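Local atomic coordinates of DUF3809 domain-containing protein (Deinococcus radiodurans, PDB entry 3NQN), a protein that is of unknown function, binds calcium ions and probably has a fold related to the Bet v 1 group. Residues Leu12-Pro15 / Ala19-Leu22. Residues are numbered along the deposited sequence; the frame is centred on the assembly and turned at random. Where two conformers were deposited one is given.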
ATOM      1  N   LEU A  12     -20.823 -26.644  -2.600  1.00 29.16           N
ATOM      2  CA  LEU A  12     -20.945 -26.526  -4.065  1.00 30.53           C
ATOM      3  C   LEU A  12     -20.561 -27.846  -4.670  1.00 33.32           C
ATOM      4  O   LEU A  12     -19.636 -28.495  -4.194  1.00 33.49           O
ATOM      5  CB  LEU A  12     -19.952 -25.506  -4.631  1.00 30.88           C
ATOM      6  CG  LEU A  12     -20.100 -24.037  -4.345  1.00 37.44           C
ATOM      7  CD1 LEU A  12     -18.912 -23.293  -4.967  1.00 35.44           C
ATOM      8  CD2 LEU A  12     -21.433 -23.522  -4.910  1.00 41.19           C
ATOM      9  N   ARG A  13     -21.214 -28.218  -5.760  1.00 34.88           N
ATOM     10  CA  ARG A  13     -20.886 -29.447  -6.456  0.50 35.50           C
ATOM     11  C   ARG A  13     -19.978 -29.170  -7.650  1.00 37.03           C
ATOM     12  O   ARG A  13     -20.243 -28.274  -8.451  1.00 37.07           O
ATOM     13  CB  ARG A  13     -22.160 -30.156  -6.921  0.50 37.07           C
ATOM     14  CG  ARG A  13     -21.903 -31.415  -7.751  0.50 36.18           C
ATOM     15  CD  ARG A  13     -22.969 -32.454  -7.496  0.50 45.75           C
ATOM     16  NE  ARG A  13     -22.911 -33.562  -8.440  0.50 44.63           N
ATOM     17  CZ  ARG A  13     -23.224 -34.811  -8.126  0.50 51.22           C
ATOM     18  NH1 ARG A  13     -23.539 -35.115  -6.877  0.50 48.92           N
ATOM     19  NH2 ARG A  13     -23.166 -35.767  -9.047  0.50 50.89           N
ATOM     20  N   HIS A  14     -18.890 -29.919  -7.754  1.00 34.93           N
ATOM     21  CA  HIS A  14     -18.026 -29.789  -8.915  1.00 35.95           C
ATOM     22  C   HIS A  14     -18.658 -30.674  -9.993  1.00 33.55           C
ATOM     23  O   HIS A  14     -18.856 -31.845  -9.767  1.00 34.48           O
ATOM     24  CB  HIS A  14     -16.596 -30.268  -8.606  1.00 36.00           C
ATOM     25  CG  HIS A  14     -15.598 -29.887  -9.654  1.00 36.55           C
ATOM     26  ND1 HIS A  14     -15.654 -30.366 -10.949  1.00 36.34           N
ATOM     27  CD2 HIS A  14     -14.516 -29.078  -9.601  1.00 35.21           C
ATOM     28  CE1 HIS A  14     -14.659 -29.853 -11.647  1.00 41.55           C
ATOM     29  NE2 HIS A  14     -13.950 -29.074 -10.854  1.00 36.89           N
ATOM     30  N   PRO A  15     -18.987 -30.104 -11.157  1.00 35.53           N
ATOM     31  CA  PRO A  15     -19.622 -30.873 -12.248  1.00 39.85           C
ATOM     32  C   PRO A  15     -18.828 -32.076 -12.787  1.00 41.82           C
ATOM     33  O   PRO A  15     -19.411 -32.939 -13.429  1.00 41.55           O
ATOM     34  CB  PRO A  15     -19.785 -29.832 -13.371  1.00 41.24           C
ATOM     35  CG  PRO A  15     -19.660 -28.519 -12.720  1.00 42.98           C
ATOM     36  CD  PRO A  15     -18.773 -28.695 -11.531  1.00 35.10           C
ATOM     37  N   ALA A  19     -12.400 -36.628  -8.168  1.00 40.27           N
ATOM     38  CA  ALA A  19     -10.992 -36.374  -8.482  1.00 41.08           C
ATOM     39  C   ALA A  19     -10.792 -34.921  -8.886  1.00 39.21           C
ATOM     40  O   ALA A  19      -9.858 -34.251  -8.422  1.00 39.76           O
ATOM     41  CB  ALA A  19     -10.493 -37.332  -9.612  1.00 41.97           C
ATOM     42  N   ALA A  20     -11.682 -34.423  -9.733  1.00 38.18           N
ATOM     43  CA  ALA A  20     -11.593 -33.053 -10.199  1.00 35.00           C
ATOM     44  C   ALA A  20     -11.821 -32.054  -9.045  1.00 35.19           C
ATOM     45  O   ALA A  20     -11.163 -31.012  -8.981  1.00 34.02           O
ATOM     46  CB  ALA A  20     -12.584 -32.811 -11.305  1.00 35.59           C
ATOM     47  N   ALA A  21     -12.777 -32.361  -8.164  1.00 34.46           N
ATOM     48  CA  ALA A  21     -13.085 -31.497  -7.031  1.00 34.28           C
ATOM     49  C   ALA A  21     -11.873 -31.411  -6.083  1.00 32.07           C
ATOM     50  O   ALA A  21     -11.516 -30.336  -5.631  1.00 32.48           O
ATOM     51  CB  ALA A  21     -14.338 -32.009  -6.285  1.00 30.80           C
ATOM     52  N   LEU A  22     -11.224 -32.550  -5.834  1.00 37.15           N
ATOM     53  CA  LEU A  22      -9.982 -32.587  -5.022  1.00 36.43           C
ATOM     54  C   LEU A  22      -8.896 -31.716  -5.642  1.00 38.04           C
ATOM     55  O   LEU A  22      -8.244 -30.949  -4.947  1.00 38.50           O
ATOM     56  CB  LEU A  22      -9.457 -34.019  -4.896  1.00 39.30           C
ATOM     57  CG  LEU A  22      -9.855 -34.850  -3.705  1.00 45.33           C
ATOM     58  CD1 LEU A  22      -9.366 -36.300  -3.898  1.00 51.22           C
ATOM     59  CD2 LEU A  22      -9.274 -34.250  -2.432  1.00 41.93           C
TER
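His14 reaches Ala20 and Ala21 by setting CG anti to its backbone N (chi1 -167°) and turning the imidazole about the CB-CG bond (chi2 -64°), which turns one ring face toward Ala20 CB and the backbone N of Ala21. Ala20 CB sits over that face, near the rim. The methyl makes a CH-pi contact, 4.0 Å from the centroid of the His14 ring and 26° off the ring normal. The ring atom nearest the methyl is CE1, with His14 CE1 3.6 Å from Ala20 CB. The backbone N of Ala21 lies above the same face, also toward the rim. Nearer the main chain the contact is aliphatic, and His14 CB stands 3.7 Å from Ala21 CB. The CA atoms of His14 and Ala21, the closest such pair, are 5.6 Å apart. The contact joins the end of strand 5-13, an edge strand of the antiparallel sheet within this chain, to helix 18-26, which follows after a short turn. The order of strand, short helices, antiparallel strands and long C-terminal helix 122-153 is consistent with the Bet v 1-like clan. His14 ND1 is hydrogen-bonded to the backbone N of His16 in the turn, and the two rings meet at an incline, which would help fix the His14 ring's rotation. Met105 of strand 104-114 touches both His14 and Ala21, while Leu155 and Pro156 of the C-terminal tail also pack on His14. With an alanine here the ring would be gone, which would probably open a gap beside Ala20 and leave the His16 backbone N without this acceptor.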